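Local coordinates for protein Zn-dependent hydrolase of metallo-beta-lactamase superfamily TM0207 (Thermotoga maritima, PDB 1VJN) that is a putative zinc-dependent hydrolase of the metallo-beta-lactamase superfamily, whose substrate is not established, at residues Glu156-Glu159 and Val160-Leu164. Numbering follows the deposited sequence.
Sequences EAKE and VADLL
K158 and D162, one helical turn apart, form an i to i+4 salt bridge along the exposed side of a short helix. The lysine chain runs extended until its last torsion, where a bend (chi4 -45°) swings NZ back toward the carboxylate. NZ meets D162 OD2 at 3.2 Å, a weak hydrogen bond within the ion pair, and the two side chains run at a slant to one another. The other carboxylate oxygen, OD1, makes a salt bridge with R212, the stronger partner of D162, so the carboxylate is shared by two cationic groups that would probably stabilise its ionised form.

Beneath this pair lie the i to i+4 backbone hydrogen bonds of the alpha-helix. V160 N binds E156 O at 3.0 Å, while A161 N reaches A157 O, and D162 N reaches K158 O, at 2.8 Å each. L163 N binds E159 O, also at 2.8 Å, with the least straight N-H...O angle of the four, 152°. L164 then leaves helical geometry, yet its N still continues the pattern to V160 O.

Side-chain carbons also press on the carbonyls one turn back. V160 CG2 lies beside its backbone N and comes within 3.4 Å of E156 O, and L163 CG lies equally near E159 O.

Helix 154-163 is the crossover helix of a beta-alpha-beta unit between the parallel strands 141-145 and 168-172. A157 and A161 rest on V144 and L142 of the first strand, while L163 and L164 meet V133 and I136 of helix 130-136.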
ATOM      1  N   GLU A 156      -3.518 -15.587  -3.645  1.00 16.73           N
ATOM      2  CA  GLU A 156      -4.479 -14.605  -4.092  1.00 17.76           C
ATOM      3  C   GLU A 156      -3.769 -13.263  -4.283  1.00 17.44           C
ATOM      4  O   GLU A 156      -4.160 -12.494  -5.137  1.00 17.17           O
ATOM      5  CB  GLU A 156      -5.582 -14.411  -3.059  1.00 18.58           C
ATOM      6  CG  GLU A 156      -6.521 -15.598  -2.892  1.00 27.30           C
ATOM      7  CD  GLU A 156      -7.354 -15.473  -1.618  1.00 34.92           C
ATOM      8  OE1 GLU A 156      -6.777 -15.423  -0.480  1.00 37.27           O
ATOM      9  OE2 GLU A 156      -8.574 -15.416  -1.760  1.00 35.09           O
ATOM     10  N   ALA A 157      -2.752 -12.959  -3.468  1.00 17.11           N
ATOM     11  CA  ALA A 157      -2.029 -11.683  -3.652  1.00 16.04           C
ATOM     12  C   ALA A 157      -1.273 -11.658  -4.968  1.00 17.58           C
ATOM     13  O   ALA A 157      -1.258 -10.631  -5.661  1.00 18.23           O
ATOM     14  CB  ALA A 157      -1.106 -11.407  -2.519  1.00 14.39           C
ATOM     15  N   LYS A 158      -0.639 -12.760  -5.331  1.00 18.85           N
ATOM     16  CA  LYS A 158       0.033 -12.830  -6.638  1.00 19.15           C
ATOM     17  C   LYS A 158      -0.984 -12.691  -7.793  1.00 17.47           C
ATOM     18  O   LYS A 158      -0.689 -12.085  -8.814  1.00 18.54           O
ATOM     19  CB  LYS A 158       0.823 -14.133  -6.819  1.00 18.53           C
ATOM     20  CG  LYS A 158       1.723 -14.133  -8.045  1.00 21.24           C
ATOM     21  CD  LYS A 158       2.527 -15.438  -8.151  1.00 26.21           C
ATOM     22  CE  LYS A 158       3.447 -15.449  -9.366  1.00 33.78           C
ATOM     23  NZ  LYS A 158       2.719 -14.944 -10.551  1.00 36.20           N
ATOM     24  N   GLU A 159      -2.154 -13.294  -7.638  1.00 22.64           N
ATOM     25  CA  GLU A 159      -3.226 -13.203  -8.652  1.00 23.51           C
ATOM     26  C   GLU A 159      -3.660 -11.731  -8.891  1.00 18.51           C
ATOM     27  O   GLU A 159      -3.753 -11.250 -10.037  1.00 15.44           O
ATOM     28  CB  GLU A 159      -4.383 -14.057  -8.176  1.00 22.51           C
ATOM     29  CG  GLU A 159      -5.404 -14.411  -9.219  1.00 34.27           C
ATOM     30  CD  GLU A 159      -6.506 -15.325  -8.674  1.00 33.04           C
ATOM     31  OE1 GLU A 159      -6.272 -16.068  -7.672  1.00 41.43           O
ATOM     32  OE2 GLU A 159      -7.622 -15.286  -9.264  1.00 45.76           O
ATOM     33  N   VAL A 160      -3.857 -11.023  -7.790  1.00 18.18           N
ATOM     34  CA  VAL A 160      -4.140  -9.592  -7.808  1.00 19.62           C
ATOM     35  C   VAL A 160      -2.981  -8.808  -8.406  1.00 18.54           C
ATOM     36  O   VAL A 160      -3.178  -7.931  -9.244  1.00 18.94           O
ATOM     37  CB  VAL A 160      -4.460  -9.060  -6.375  1.00 15.05           C
ATOM     38  CG1 VAL A 160      -4.503  -7.557  -6.328  1.00 21.74           C
ATOM     39  CG2 VAL A 160      -5.795  -9.592  -5.890  1.00 20.78           C
ATOM     40  N   ALA A 161      -1.755  -9.107  -7.989  1.00 21.42           N
ATOM     41  CA  ALA A 161      -0.599  -8.441  -8.609  1.00 18.09           C
ATOM     42  C   ALA A 161      -0.602  -8.632 -10.107  1.00 18.15           C
ATOM     43  O   ALA A 161      -0.347  -7.695 -10.840  1.00 20.71           O
ATOM     44  CB  ALA A 161       0.662  -8.935  -8.044  1.00 19.14           C
ATOM     45  N   ASP A 162      -0.878  -9.849 -10.569  1.00 20.57           N
ATOM     46  CA  ASP A 162      -0.998 -10.111 -11.999  1.00 20.99           C
ATOM     47  C   ASP A 162      -2.159  -9.379 -12.664  1.00 19.46           C
ATOM     48  O   ASP A 162      -2.020  -8.898 -13.791  1.00 18.41           O
ATOM     49  CB  ASP A 162      -1.141 -11.612 -12.263  1.00 23.09           C
ATOM     50  CG  ASP A 162       0.115 -12.416 -11.870  1.00 31.43           C
ATOM     51  OD1 ASP A 162       1.175 -11.813 -11.539  1.00 30.59           O
ATOM     52  OD2 ASP A 162       0.122 -13.674 -11.853  1.00 33.77           O
ATOM     53  N   LEU A 163      -3.314  -9.305 -11.998  1.00 18.27           N
ATOM     54  CA  LEU A 163      -4.428  -8.583 -12.569  1.00 18.27           C
ATOM     55  C   LEU A 163      -4.105  -7.109 -12.813  1.00 17.27           C
ATOM     56  O   LEU A 163      -4.692  -6.492 -13.675  1.00 18.47           O
ATOM     57  CB  LEU A 163      -5.676  -8.663 -11.672  1.00 18.35           C
ATOM     58  CG  LEU A 163      -6.399 -10.021 -11.719  1.00 20.42           C
ATOM     59  CD1 LEU A 163      -7.397 -10.181 -10.608  1.00 18.21           C
ATOM     60  CD2 LEU A 163      -7.068 -10.251 -13.096  1.00 19.81           C
ATOM     61  N   LEU A 164      -3.241  -6.545 -11.992  1.00 16.24           N
ATOM     62  CA  LEU A 164      -2.956  -5.115 -12.000  1.00 16.30           C
ATOM     63  C   LEU A 164      -1.625  -4.853 -12.731  1.00 17.76           C
ATOM     64  O   LEU A 164      -1.174  -3.722 -12.785  1.00 18.46           O
ATOM     65  CB  LEU A 164      -2.902  -4.588 -10.545  1.00 18.75           C
ATOM     66  CG  LEU A 164      -4.204  -4.625  -9.714  1.00 17.83           C
ATOM     67  CD1 LEU A 164      -4.023  -4.064  -8.293  1.00 17.56           C
ATOM     68  CD2 LEU A 164      -5.311  -3.903 -10.433  1.00 17.32           C
TER